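Local coordinates for proto-oncogene tyrosine-protein kinase receptor Ret (Danio rerio, PDB 7AMK), which is a receptor tyrosine kinase whose extracellular cadherin-like domains take part in assembly with GDNF and GFR alpha 1, probably to trigger signalling, at residues L259-R264 / N277-T282; Y317-S322 / F355-L360; L360-R365 / K397-T402; V388-E391 / K395-G398. The protein carries 4 engineered substitutions. All coordinates share one frame; numbering follows the deposited sequence.

Overall arrangement
Contacts 1 and 2 lie in the third cadherin-like domain, contacts 3 and 4 where the fourth begins, and together they illustrate how chemistry follows place in a beta-sandwich receptor. Contacts 1 and 2 are buried and involve the same two facing sheets: strands 255-263 and 312-321 are neighbours in one, 279-283 and 350-359 belong to the other. Contact 1 adds calcium coordination to its apolar packing, whereas contact 2 is apolar and aromatic. Their centres lie about 19 Å apart. Contacts 3 and 4 have centres about 6 Å apart and share Lys397 and Gly398. Contact 3 is sparse aliphatic packing, largely buried; contact 4 is a partly buried loop with a disulfide nearby, tied to contact 3 by the Arg365-Glu391 salt bridge.

Contact 1. Residues L259-R264 / N277-T282; sequences LFVYDR and NKLVGT. With CA (calcium ion), chain N.
Asp263 and Asn277 meet through a calcium ion, a clear case of metal coordination doing what direct polar bonds do not. The Asp263 carboxylate grips the ion with both oxygens, OD1 at 2.6 Å and OD2 at 2.4 Å from the calcium, while Asn277, coming from the other segment, gives OD1 at 2.3 Å, roughly at right angles to the carboxylate oxygens. Carboxylate and amide planes stand 87° apart. Asp263 OD2 and Asn277 OD1 lie 3.4 Å from each other, two acceptors whose closeness the cation pays for. Asp230, Asn232, Asp265 and Asp341 complete the site. The amide of Asn277 is further fixed by its ND2, which donates to Thr267 OG1, so its oxygen is held toward the metal.

Apolar packing takes over next to the metal site, farther along the strands. Val261 CG1 touches Leu279 CD1 at 4.1 Å, the two side chains crossing obliquely. Leu279 has CG anti to its carbonyl carbon (chi1 -53°), which sends CD1 toward Val261.

The two segments belong to facing sheets of the third cadherin-like domain. Strand 255-263 pairs with 312-321, strand 279-283 edges the other sheet beside 331-341, and Val261 also packs on Val351 and Leu353 of strand 350-359.

Contact 2. Residues Y317-S322 / F355-L360; sequences YKLKLS and FNVTVL. With NAG (2-acetamido-2-deoxy-beta-D-glucopyranose), chain F.
Leu319 lies over one face of the Phe355 ring, a textbook CH-pi contact in the core of a beta-sandwich. Its CB is 4.2 Å from the ring centroid and only 19° off the ring normal, displaced toward the rim above CD1 and CE1. The two side chains slide past each other in opposite directions, so the leucine's base, not its tip, covers the aromatic face. With CG anti to the backbone N (chi1 -177°), the rest of Leu319 runs on toward Val357, and there the meeting is tip to tip, Leu319 CD2 to Val357 CG2 at 3.6 Å.

At the edge of the ring, in its plane, the carbonyl oxygen of Tyr317 approaches Phe355 CZ at 4.0 Å. The ring is thus bounded on a face and at an edge by strand 312-321, and Ile296 of strand 294-303 also touches it. An alanine here would remove the ring and is likely to open a gap beneath Leu319 CB, leaving that side chain without its aromatic floor.

Strands 317-321 and 355-359 cross at -27° with their axes 9.9 Å apart, as facing layers do. Asn356, pointing away from this interface, bears NAG (chain F) through a covalent ND2-C1 bond. The chemistry implies a division between neighbours: Phe355 and Val357 are spent on apolar cohesion between sheets, and Asn356, between them, on the sugar.

Contact 3. Residues L360-R365 / K397-T402; sequences LPVPIR and KGIDVT. With NAG (2-acetamido-2-deoxy-beta-D-glucopyranose), chain D.
Val362 and Ile364 face segment 397-402 as alternate residues of a strand would, yet segment 360-365, in which prolines alternate with aliphatic residues, forms no regular strand; the intervening Pro363 does not point that way. The backbones stay well apart, the CA atoms of Val362 and Ile399 being 9.4 Å from each other, and the side chains bridge the distance through single pairs of methyl groups.

Val362 and Ile364 each meet one residue of segment 397-402. Val362 CG1 approaches Ile399 CD1 at 4.3 Å; the isoleucine chain is extended at its end (chi2 167°), which carries CD1 across the gap. Ile364 CD1 comes within 4.5 Å of Val401 CG2, a looser touch. Phe396 closes on the same methyl group of Val362, and Glu460 of strand 451-460 packs against both Ile364 and Ile399.

On the other flank of the connecting segment the Arg365 guanidinium lies flat on Pro363, whose CG sits 3.6 Å above the plane and over its centre. Gly398, at phi 83° and psi 9°, turns the chain ahead of Ile399, and its CA lies 3.6 Å from NAG (chain D) O6.

The packing is consistent with a linker between the third and fourth cadherin-like domains: segment 360-365 follows strand 350-359, Ile364 lies against Val401 at the start of strand 401-407, and Val362 against Ile399 in the loop before it.

Contact 4. Residues V388-E391 / K395-G398; sequences VCVE and KFKG. With NAG (2-acetamido-2-deoxy-beta-D-glucopyranose), chain D.
Val390 packs on the ring of Phe396 inside a loop between strands 384-388 and 401-407 of the fourth cadherin-like domain, a loop braced by the disulfide of Cys389 with Cys393.

The apolar part is one valine branch against one ring. Val390 CG2 meets Phe396 CE2 at 3.9 Å, the two side chains crossing at about a right angle. That branch sits between the backbone N and the carbonyl carbon (chi1 -74° places CG1 anti to the latter), which turns it toward the phenylalanine. The ring also touches Phe248.

Charged groups of the loop have partners outside it. Glu391 starts its side chain away from segment 395-398, and its carboxylate makes a salt bridge with Arg365, while the backbone of Glu391 also pairs with that of Arg365. The amine of Lys395 extends to a salt bridge with Glu303 of the second subunit, and Glu391 packs there on Lys304 of that subunit. In this crystal, then, the loop lies at a subunit interface.

A polar backbone atom also meets the aromatic ring: the carbonyl oxygen of Glu391 approaches it obliquely, with O 3.5 Å from Phe396 CZ.

Contact 1. Residues L259-R264 / N277-T282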
loop_
_atom_site.group_PDB
_atom_site.type_symbol
_atom_site.label_atom_id
_atom_site.label_comp_id
_atom_site.label_asym_id
_atom_site.label_seq_id
_atom_site.Cartn_x
_atom_site.Cartn_y
_atom_site.Cartn_z
ATOM N N LEU A 259 -4.421 -14.196 1.494
ATOM C CA LEU A 259 -4.724 -15.426 2.212
ATOM C C LEU A 259 -3.511 -15.853 3.034
ATOM O O LEU A 259 -2.367 -15.804 2.560
ATOM C CB LEU A 259 -5.150 -16.543 1.250
ATOM C CG LEU A 259 -6.560 -16.473 0.657
ATOM C CD1 LEU A 259 -6.789 -17.582 -0.363
ATOM C CD2 LEU A 259 -7.621 -16.540 1.748
ATOM N N PHE A 260 -3.776 -16.266 4.268
ATOM C CA PHE A 260 -2.755 -16.656 5.228
ATOM C C PHE A 260 -2.754 -18.166 5.378
ATOM O O PHE A 260 -3.816 -18.776 5.539
ATOM C CB PHE A 260 -3.001 -15.999 6.592
ATOM C CG PHE A 260 -2.807 -14.510 6.583
ATOM C CD1 PHE A 260 -1.540 -13.968 6.704
ATOM C CD2 PHE A 260 -3.882 -13.664 6.417
ATOM C CE1 PHE A 260 -1.354 -12.593 6.682
ATOM C CE2 PHE A 260 -3.707 -12.294 6.390
ATOM C CZ PHE A 260 -2.437 -11.756 6.525
ATOM N N VAL A 261 -1.564 -18.761 5.328
ATOM C CA VAL A 261 -1.377 -20.188 5.545
ATOM C C VAL A 261 -0.382 -20.341 6.680
ATOM O O VAL A 261 0.610 -19.609 6.738
ATOM C CB VAL A 261 -0.895 -20.900 4.258
ATOM C CG1 VAL A 261 -0.309 -22.275 4.576
ATOM C CG2 VAL A 261 -2.050 -20.974 3.247
ATOM N N TYR A 262 -0.653 -21.267 7.584
ATOM C CA TYR A 262 0.150 -21.444 8.779
ATOM C C TYR A 262 0.807 -22.813 8.785
ATOM O O TYR A 262 0.251 -23.794 8.280
ATOM C CB TYR A 262 -0.691 -21.269 10.053
ATOM C CG TYR A 262 -1.441 -19.956 10.071
ATOM C CD1 TYR A 262 -2.693 -19.833 9.464
ATOM C CD2 TYR A 262 -0.892 -18.827 10.672
ATOM C CE1 TYR A 262 -3.377 -18.616 9.473
ATOM C CE2 TYR A 262 -1.555 -17.627 10.681
ATOM C CZ TYR A 262 -2.795 -17.512 10.088
ATOM O OH TYR A 262 -3.437 -16.284 10.120
ATOM N N ASP A 263 2.007 -22.865 9.361
ATOM C CA ASP A 263 2.751 -24.119 9.458
ATOM C C ASP A 263 3.504 -24.100 10.782
ATOM O O ASP A 263 4.277 -23.172 11.041
ATOM C CB ASP A 263 3.709 -24.275 8.264
ATOM C CG ASP A 263 4.261 -25.684 8.120
ATOM O OD1 ASP A 263 4.707 -26.267 9.118
ATOM O OD2 ASP A 263 4.256 -26.212 6.995
ATOM N N ARG A 264 3.267 -25.105 11.628
ATOM C CA ARG A 264 3.888 -25.103 12.948
ATOM C C ARG A 264 5.393 -25.321 12.900
ATOM O O ARG A 264 6.082 -25.000 13.880
ATOM C CB ARG A 264 3.232 -26.158 13.835
ATOM C CG ARG A 264 1.772 -25.841 14.084
ATOM C CD ARG A 264 1.134 -26.758 15.117
ATOM N NE ARG A 264 -0.265 -26.382 15.323
ATOM C CZ ARG A 264 -0.686 -25.431 16.150
ATOM N NH1 ARG A 264 0.158 -24.748 16.910
ATOM N NH2 ARG A 264 -1.989 -25.159 16.215
ATOM N N ASN A 277 10.774 -27.642 4.589
ATOM C CA ASN A 277 9.578 -26.896 4.952
ATOM C C ASN A 277 9.247 -25.811 3.955
ATOM O O ASN A 277 8.436 -24.940 4.246
ATOM C CB ASN A 277 9.683 -26.268 6.340
ATOM C CG ASN A 277 8.351 -26.181 7.005
ATOM O OD1 ASN A 277 7.569 -27.109 6.922
ATOM N ND2 ASN A 277 8.062 -25.056 7.642
ATOM N N LYS A 278 9.873 -25.833 2.793
ATOM C CA LYS A 278 9.529 -24.897 1.742
ATOM C C LYS A 278 8.153 -25.240 1.186
ATOM O O LYS A 278 7.878 -26.396 0.843
ATOM C CB LYS A 278 10.591 -24.951 0.647
ATOM C CG LYS A 278 10.388 -23.970 -0.488
ATOM C CD LYS A 278 11.487 -24.189 -1.533
ATOM C CE LYS A 278 11.228 -23.414 -2.813
ATOM N NZ LYS A 278 12.250 -23.746 -3.862
ATOM N N LEU A 279 7.287 -24.232 1.085
ATOM C CA LEU A 279 6.019 -24.370 0.371
ATOM C C LEU A 279 6.169 -23.797 -1.038
ATOM O O LEU A 279 6.529 -22.630 -1.197
ATOM C CB LEU A 279 4.876 -23.652 1.099
ATOM C CG LEU A 279 4.620 -23.973 2.570
ATOM C CD1 LEU A 279 3.399 -23.170 3.087
ATOM C CD2 LEU A 279 4.419 -25.458 2.702
ATOM N N VAL A 280 5.866 -24.606 -2.047
ATOM C CA VAL A 280 5.852 -24.186 -3.445
ATOM C C VAL A 280 4.401 -24.142 -3.907
ATOM O O VAL A 280 3.635 -25.077 -3.645
ATOM C CB VAL A 280 6.675 -25.132 -4.339
ATOM C CG1 VAL A 280 8.060 -25.363 -3.759
ATOM C CG2 VAL A 280 5.944 -26.450 -4.536
ATOM N N GLY A 281 4.029 -23.055 -4.588
ATOM C CA GLY A 281 2.680 -22.878 -5.106
ATOM C C GLY A 281 2.589 -23.088 -6.606
ATOM O O GLY A 281 3.602 -23.022 -7.311
ATOM N N THR A 282 1.388 -23.359 -7.113
ATOM C CA THR A 282 1.193 -23.522 -8.549
ATOM C C THR A 282 -0.191 -23.010 -8.923
ATOM O O THR A 282 -1.190 -23.471 -8.367
ATOM C CB THR A 282 1.351 -24.986 -8.963
ATOM O OG1 THR A 282 0.450 -25.790 -8.195
ATOM C CG2 THR A 282 2.772 -25.456 -8.719
HETATM CA CA CA N . 5.643 -28.102 7.607
#

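Contact 2. Residues Y317-S322 / F355-L360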
loop_
_atom_site.group_PDB
_atom_site.type_symbol
_atom_site.label_atom_id
_atom_site.label_comp_id
_atom_site.label_asym_id
_atom_site.label_seq_id
_atom_site.Cartn_x
_atom_site.Cartn_y
_atom_site.Cartn_z
ATOM N N TYR A 317 -0.239 -15.078 1.039
ATOM C CA TYR A 317 -0.436 -15.202 -0.399
ATOM C C TYR A 317 -1.307 -14.042 -0.867
ATOM O O TYR A 317 -2.416 -13.849 -0.356
ATOM C CB TYR A 317 -1.082 -16.551 -0.736
ATOM C CG TYR A 317 -0.168 -17.709 -0.420
ATOM C CD1 TYR A 317 0.749 -18.152 -1.361
ATOM C CD2 TYR A 317 -0.197 -18.332 0.833
ATOM C CE1 TYR A 317 1.586 -19.178 -1.099
ATOM C CE2 TYR A 317 0.655 -19.382 1.111
ATOM C CZ TYR A 317 1.551 -19.797 0.136
ATOM O OH TYR A 317 2.435 -20.829 0.364
ATOM N N LYS A 318 -0.808 -13.269 -1.827
ATOM C CA LYS A 318 -1.499 -12.065 -2.273
ATOM C C LYS A 318 -1.696 -12.113 -3.783
ATOM O O LYS A 318 -0.733 -12.291 -4.527
ATOM C CB LYS A 318 -0.711 -10.815 -1.866
ATOM C CG LYS A 318 -0.364 -10.766 -0.374
ATOM C CD LYS A 318 0.489 -9.552 -0.030
ATOM N N LEU A 319 -2.932 -11.962 -4.239
ATOM C CA LEU A 319 -3.176 -11.876 -5.669
ATOM C C LEU A 319 -2.751 -10.497 -6.155
ATOM O O LEU A 319 -3.156 -9.482 -5.586
ATOM C CB LEU A 319 -4.648 -12.141 -5.984
ATOM C CG LEU A 319 -5.046 -12.151 -7.470
ATOM C CD1 LEU A 319 -4.196 -13.142 -8.257
ATOM C CD2 LEU A 319 -6.535 -12.458 -7.642
ATOM N N LYS A 320 -1.914 -10.459 -7.189
ATOM C CA LYS A 320 -1.339 -9.209 -7.675
ATOM C C LYS A 320 -1.657 -9.030 -9.155
ATOM O O LYS A 320 -1.797 -10.014 -9.890
ATOM C CB LYS A 320 0.186 -9.193 -7.466
ATOM C CG LYS A 320 0.770 -7.843 -7.141
ATOM C CD LYS A 320 2.215 -7.995 -6.694
ATOM N N LEU A 321 -1.766 -7.772 -9.592
ATOM C CA LEU A 321 -1.886 -7.454 -11.015
ATOM C C LEU A 321 -0.508 -7.358 -11.665
ATOM O O LEU A 321 0.377 -6.666 -11.153
ATOM C CB LEU A 321 -2.644 -6.136 -11.229
ATOM C CG LEU A 321 -4.152 -6.214 -11.432
ATOM C CD1 LEU A 321 -4.726 -4.821 -11.612
ATOM C CD2 LEU A 321 -4.463 -7.078 -12.631
ATOM N N SER A 322 -0.348 -8.027 -12.815
ATOM C CA SER A 322 0.879 -7.957 -13.608
ATOM C C SER A 322 0.995 -6.659 -14.389
ATOM O O SER A 322 2.100 -6.118 -14.515
ATOM C CB SER A 322 0.941 -9.131 -14.589
ATOM O OG SER A 322 0.899 -10.373 -13.901
ATOM N N PHE A 355 -9.081 -17.920 -5.112
ATOM C CA PHE A 355 -9.351 -16.503 -5.283
ATOM C C PHE A 355 -10.572 -16.392 -6.186
ATOM O O PHE A 355 -10.538 -16.828 -7.342
ATOM C CB PHE A 355 -8.135 -15.769 -5.849
ATOM C CG PHE A 355 -6.990 -15.640 -4.859
ATOM C CD1 PHE A 355 -6.977 -14.617 -3.925
ATOM C CD2 PHE A 355 -5.928 -16.546 -4.868
ATOM C CE1 PHE A 355 -5.929 -14.493 -3.008
ATOM C CE2 PHE A 355 -4.881 -16.427 -3.960
ATOM C CZ PHE A 355 -4.885 -15.395 -3.024
ATOM N N ASN A 356 -11.659 -15.855 -5.627
ATOM C CA ASN A 356 -12.931 -15.672 -6.322
ATOM C C ASN A 356 -12.932 -14.256 -6.889
ATOM O O ASN A 356 -13.243 -13.297 -6.181
ATOM C CB ASN A 356 -14.094 -15.900 -5.360
ATOM C CG ASN A 356 -15.426 -15.737 -6.021
ATOM O OD1 ASN A 356 -15.532 -15.875 -7.229
ATOM N ND2 ASN A 356 -16.457 -15.449 -5.237
ATOM N N VAL A 357 -12.579 -14.117 -8.165
ATOM C CA VAL A 357 -12.249 -12.818 -8.746
ATOM C C VAL A 357 -13.415 -12.304 -9.580
ATOM O O VAL A 357 -13.894 -12.991 -10.494
ATOM C CB VAL A 357 -10.973 -12.900 -9.601
ATOM C CG1 VAL A 357 -10.652 -11.523 -10.207
ATOM C CG2 VAL A 357 -9.808 -13.457 -8.781
ATOM N N THR A 358 -13.848 -11.083 -9.285
ATOM C CA THR A 358 -14.786 -10.341 -10.123
ATOM C C THR A 358 -14.053 -9.144 -10.712
ATOM O O THR A 358 -13.550 -8.299 -9.966
ATOM C CB THR A 358 -16.002 -9.877 -9.314
ATOM O OG1 THR A 358 -16.839 -11.001 -9.024
ATOM C CG2 THR A 358 -16.808 -8.844 -10.097
ATOM N N VAL A 359 -13.978 -9.077 -12.038
ATOM C CA VAL A 359 -13.407 -7.929 -12.734
ATOM C C VAL A 359 -14.542 -7.230 -13.470
ATOM O O VAL A 359 -15.062 -7.742 -14.470
ATOM C CB VAL A 359 -12.282 -8.332 -13.694
ATOM C CG1 VAL A 359 -11.698 -7.091 -14.395
ATOM C CG2 VAL A 359 -11.198 -9.121 -12.949
ATOM N N LEU A 360 -14.943 -6.051 -12.967
ATOM C CA LEU A 360 -15.966 -5.286 -13.666
ATOM C C LEU A 360 -15.316 -4.324 -14.647
ATOM O O LEU A 360 -14.174 -3.902 -14.444
ATOM C CB LEU A 360 -16.809 -4.491 -12.682
ATOM C CG LEU A 360 -17.273 -5.225 -11.432
ATOM C CD1 LEU A 360 -17.617 -4.217 -10.363
ATOM C CD2 LEU A 360 -18.478 -6.077 -11.744
HETATM C C1 NAG F . -17.791 -15.274 -5.769
HETATM C C2 NAG F . -18.776 -16.258 -5.116
HETATM C C3 NAG F . -20.209 -15.988 -5.577
HETATM C C4 NAG F . -20.569 -14.516 -5.433
HETATM C C5 NAG F . -19.534 -13.661 -6.147
HETATM C C6 NAG F . -19.792 -12.179 -6.008
HETATM C C7 NAG F . -17.823 -18.438 -4.520
HETATM C C8 NAG F . -17.520 -19.829 -4.993
HETATM N N2 NAG F . -18.409 -17.632 -5.410
HETATM O O3 NAG F . -21.098 -16.779 -4.795
HETATM O O4 NAG F . -21.850 -14.277 -6.005
HETATM O O5 NAG F . -18.246 -13.925 -5.573
HETATM O O6 NAG F . -19.332 -11.699 -4.752
HETATM O O7 NAG F . -17.544 -18.060 -3.383
#

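Contact 3. Residues L360-R365 / K397-T402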
loop_
_atom_site.group_PDB
_atom_site.type_symbol
_atom_site.label_atom_id
_atom_site.label_comp_id
_atom_site.label_asym_id
_atom_site.label_seq_id
_atom_site.Cartn_x
_atom_site.Cartn_y
_atom_site.Cartn_z
ATOM N N LEU A 360 -14.943 -6.051 -12.967
ATOM C CA LEU A 360 -15.966 -5.286 -13.666
ATOM C C LEU A 360 -15.316 -4.324 -14.647
ATOM O O LEU A 360 -14.174 -3.902 -14.444
ATOM C CB LEU A 360 -16.809 -4.491 -12.682
ATOM C CG LEU A 360 -17.273 -5.225 -11.432
ATOM C CD1 LEU A 360 -17.617 -4.217 -10.363
ATOM C CD2 LEU A 360 -18.478 -6.077 -11.744
ATOM N N PRO A 361 -16.029 -3.983 -15.711
ATOM C CA PRO A 361 -15.561 -2.931 -16.612
ATOM C C PRO A 361 -15.762 -1.554 -16.007
ATOM O O PRO A 361 -16.631 -1.334 -15.160
ATOM C CB PRO A 361 -16.454 -3.113 -17.844
ATOM C CG PRO A 361 -17.730 -3.617 -17.269
ATOM C CD PRO A 361 -17.329 -4.529 -16.142
ATOM N N VAL A 362 -14.951 -0.613 -16.467
ATOM C CA VAL A 362 -15.049 0.757 -15.979
ATOM C C VAL A 362 -15.494 1.643 -17.143
ATOM O O VAL A 362 -14.730 1.843 -18.106
ATOM C CB VAL A 362 -13.723 1.231 -15.369
ATOM C CG1 VAL A 362 -13.768 2.711 -15.096
ATOM C CG2 VAL A 362 -13.458 0.435 -14.071
ATOM N N PRO A 363 -16.716 2.175 -17.108
ATOM C CA PRO A 363 -17.163 3.083 -18.169
ATOM C C PRO A 363 -16.390 4.392 -18.135
ATOM O O PRO A 363 -15.946 4.845 -17.078
ATOM C CB PRO A 363 -18.640 3.308 -17.833
ATOM C CG PRO A 363 -18.704 3.132 -16.353
ATOM C CD PRO A 363 -17.715 2.046 -16.030
ATOM N N ILE A 364 -16.201 4.974 -19.313
ATOM C CA ILE A 364 -15.515 6.246 -19.471
ATOM C C ILE A 364 -16.563 7.237 -19.959
ATOM O O ILE A 364 -17.076 7.117 -21.076
ATOM C CB ILE A 364 -14.330 6.152 -20.446
ATOM C CG1 ILE A 364 -13.312 5.100 -19.993
ATOM C CG2 ILE A 364 -13.668 7.501 -20.616
ATOM C CD1 ILE A 364 -12.683 5.390 -18.634
ATOM N N ARG A 365 -16.891 8.218 -19.126
ATOM C CA ARG A 365 -18.062 9.023 -19.424
ATOM C C ARG A 365 -18.190 10.132 -18.390
ATOM O O ARG A 365 -17.991 9.902 -17.193
ATOM C CB ARG A 365 -19.331 8.158 -19.438
ATOM C CG ARG A 365 -19.714 7.604 -18.059
ATOM C CD ARG A 365 -20.865 6.610 -18.135
ATOM N NE ARG A 365 -21.189 6.091 -16.816
ATOM C CZ ARG A 365 -21.808 4.941 -16.585
ATOM N NH1 ARG A 365 -22.165 4.132 -17.576
ATOM N NH2 ARG A 365 -22.071 4.591 -15.326
ATOM N N LYS A 397 -7.130 4.249 -10.561
ATOM C CA LYS A 397 -5.720 3.933 -10.360
ATOM C C LYS A 397 -5.321 2.940 -11.444
ATOM O O LYS A 397 -5.947 1.883 -11.578
ATOM C CB LYS A 397 -5.470 3.354 -8.959
ATOM N N GLY A 398 -4.285 3.268 -12.215
ATOM C CA GLY A 398 -3.928 2.461 -13.366
ATOM C C GLY A 398 -4.713 2.765 -14.625
ATOM O O GLY A 398 -4.598 2.023 -15.610
ATOM N N ILE A 399 -5.506 3.834 -14.622
ATOM C CA ILE A 399 -6.314 4.255 -15.761
ATOM C C ILE A 399 -5.892 5.672 -16.104
ATOM O O ILE A 399 -6.074 6.589 -15.294
ATOM C CB ILE A 399 -7.820 4.205 -15.447
ATOM C CG1 ILE A 399 -8.216 2.819 -14.918
ATOM C CG2 ILE A 399 -8.623 4.610 -16.662
ATOM C CD1 ILE A 399 -9.585 2.761 -14.287
ATOM N N ASP A 400 -5.333 5.860 -17.291
ATOM C CA ASP A 400 -4.851 7.166 -17.717
ATOM C C ASP A 400 -5.885 7.833 -18.617
ATOM O O ASP A 400 -6.177 7.340 -19.710
ATOM C CB ASP A 400 -3.514 7.041 -18.440
ATOM C CG ASP A 400 -2.949 8.387 -18.852
ATOM O OD1 ASP A 400 -3.501 9.427 -18.429
ATOM O OD2 ASP A 400 -1.952 8.401 -19.605
ATOM N N VAL A 401 -6.435 8.951 -18.156
ATOM C CA VAL A 401 -7.370 9.755 -18.931
ATOM C C VAL A 401 -6.779 11.148 -19.084
ATOM O O VAL A 401 -6.314 11.742 -18.104
ATOM C CB VAL A 401 -8.756 9.809 -18.267
ATOM C CG1 VAL A 401 -9.663 10.834 -18.971
ATOM C CG2 VAL A 401 -9.406 8.415 -18.256
ATOM N N THR A 402 -6.770 11.649 -20.312
ATOM C CA THR A 402 -6.283 12.982 -20.619
ATOM C C THR A 402 -7.447 13.843 -21.086
ATOM O O THR A 402 -8.334 13.362 -21.792
ATOM C CB THR A 402 -5.212 12.915 -21.694
ATOM O OG1 THR A 402 -5.737 12.188 -22.809
ATOM C CG2 THR A 402 -3.975 12.191 -21.163
HETATM C C1 NAG D . 0.122 1.665 -15.505
HETATM C C2 NAG D . 1.005 2.267 -16.599
HETATM C C3 NAG D . 2.072 3.176 -15.991
HETATM C C4 NAG D . 1.436 4.225 -15.086
HETATM C C5 NAG D . 0.537 3.554 -14.049
HETATM C C6 NAG D . -0.241 4.541 -13.208
HETATM C C7 NAG D . 2.748 0.595 -17.116
HETATM C C8 NAG D . 3.202 -0.446 -18.094
HETATM N N2 NAG D . 1.609 1.228 -17.423
HETATM O O3 NAG D . 2.795 3.803 -17.043
HETATM O O4 NAG D . 2.445 4.967 -14.405
HETATM O O5 NAG D . -0.433 2.720 -14.699
HETATM O O6 NAG D . -1.406 4.993 -13.886
HETATM O O7 NAG D . 3.382 0.849 -16.097
#

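Contact 4. Residues V388-E391 / K395-G398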
loop_
_atom_site.group_PDB
_atom_site.type_symbol
_atom_site.label_atom_id
_atom_site.label_comp_id
_atom_site.label_asym_id
_atom_site.label_seq_id
_atom_site.Cartn_x
_atom_site.Cartn_y
_atom_site.Cartn_z
ATOM N N VAL A 388 -12.346 19.230 -14.056
ATOM C CA VAL A 388 -13.168 18.357 -14.880
ATOM C C VAL A 388 -12.717 16.930 -14.631
ATOM O O VAL A 388 -11.533 16.666 -14.398
ATOM C CB VAL A 388 -13.086 18.700 -16.383
ATOM C CG1 VAL A 388 -13.644 20.093 -16.632
ATOM C CG2 VAL A 388 -11.643 18.583 -16.888
ATOM N N CYS A 389 -13.673 16.005 -14.690
ATOM C CA CYS A 389 -13.436 14.636 -14.264
ATOM C C CYS A 389 -14.541 13.738 -14.817
ATOM O O CYS A 389 -15.726 14.051 -14.670
ATOM C CB CYS A 389 -13.354 14.633 -12.725
ATOM S SG CYS A 389 -13.417 13.091 -11.750
ATOM N N VAL A 390 -14.170 12.641 -15.486
ATOM C CA VAL A 390 -15.164 11.651 -15.907
ATOM C C VAL A 390 -15.745 10.975 -14.667
ATOM O O VAL A 390 -15.230 11.144 -13.560
ATOM C CB VAL A 390 -14.564 10.601 -16.866
ATOM C CG1 VAL A 390 -14.342 11.193 -18.255
ATOM C CG2 VAL A 390 -13.265 10.039 -16.284
ATOM N N GLU A 391 -16.806 10.198 -14.837
ATOM C CA GLU A 391 -17.471 9.591 -13.687
ATOM C C GLU A 391 -16.493 8.741 -12.875
ATOM O O GLU A 391 -15.772 7.897 -13.416
ATOM C CB GLU A 391 -18.666 8.755 -14.154
ATOM C CG GLU A 391 -19.493 8.135 -13.026
ATOM C CD GLU A 391 -20.594 7.229 -13.552
ATOM O OE1 GLU A 391 -21.448 7.718 -14.323
ATOM O OE2 GLU A 391 -20.595 6.024 -13.218
ATOM N N LYS A 395 -11.504 7.889 -8.120
ATOM C CA LYS A 395 -11.191 6.548 -7.638
ATOM C C LYS A 395 -10.233 5.798 -8.562
ATOM O O LYS A 395 -9.829 4.686 -8.224
ATOM C CB LYS A 395 -12.481 5.724 -7.488
ATOM C CG LYS A 395 -13.634 6.421 -6.757
ATOM C CD LYS A 395 -14.967 5.668 -6.925
ATOM C CE LYS A 395 -14.997 4.367 -6.148
ATOM N NZ LYS A 395 -15.008 4.580 -4.664
ATOM N N PHE A 396 -9.881 6.361 -9.721
ATOM C CA PHE A 396 -9.112 5.617 -10.714
ATOM C C PHE A 396 -7.670 5.430 -10.271
ATOM O O PHE A 396 -7.053 6.338 -9.718
ATOM C CB PHE A 396 -9.123 6.330 -12.070
ATOM C CG PHE A 396 -10.431 6.234 -12.805
ATOM C CD1 PHE A 396 -11.489 5.514 -12.278
ATOM C CD2 PHE A 396 -10.603 6.858 -14.029
ATOM C CE1 PHE A 396 -12.687 5.429 -12.945
ATOM C CE2 PHE A 396 -11.801 6.774 -14.700
ATOM C CZ PHE A 396 -12.841 6.064 -14.165
ATOM N N LYS A 397 -7.130 4.249 -10.561
ATOM C CA LYS A 397 -5.720 3.933 -10.360
ATOM C C LYS A 397 -5.321 2.940 -11.444
ATOM O O LYS A 397 -5.947 1.883 -11.578
ATOM C CB LYS A 397 -5.470 3.354 -8.959
ATOM N N GLY A 398 -4.285 3.268 -12.215
ATOM C CA GLY A 398 -3.928 2.461 -13.366
ATOM C C GLY A 398 -4.713 2.765 -14.625
ATOM O O GLY A 398 -4.598 2.023 -15.610
HETATM C C1 NAG D . 0.122 1.665 -15.505
HETATM C C2 NAG D . 1.005 2.267 -16.599
HETATM C C3 NAG D . 2.072 3.176 -15.991
HETATM C C4 NAG D . 1.436 4.225 -15.086
HETATM C C5 NAG D . 0.537 3.554 -14.049
HETATM C C6 NAG D . -0.241 4.541 -13.208
HETATM C C7 NAG D . 2.748 0.595 -17.116
HETATM C C8 NAG D . 3.202 -0.446 -18.094
HETATM N N2 NAG D . 1.609 1.228 -17.423
HETATM O O3 NAG D . 2.795 3.803 -17.043
HETATM O O4 NAG D . 2.445 4.967 -14.405
HETATM O O5 NAG D . -0.433 2.720 -14.699
HETATM O O6 NAG D . -1.406 4.993 -13.886
HETATM O O7 NAG D . 3.382 0.849 -16.097
#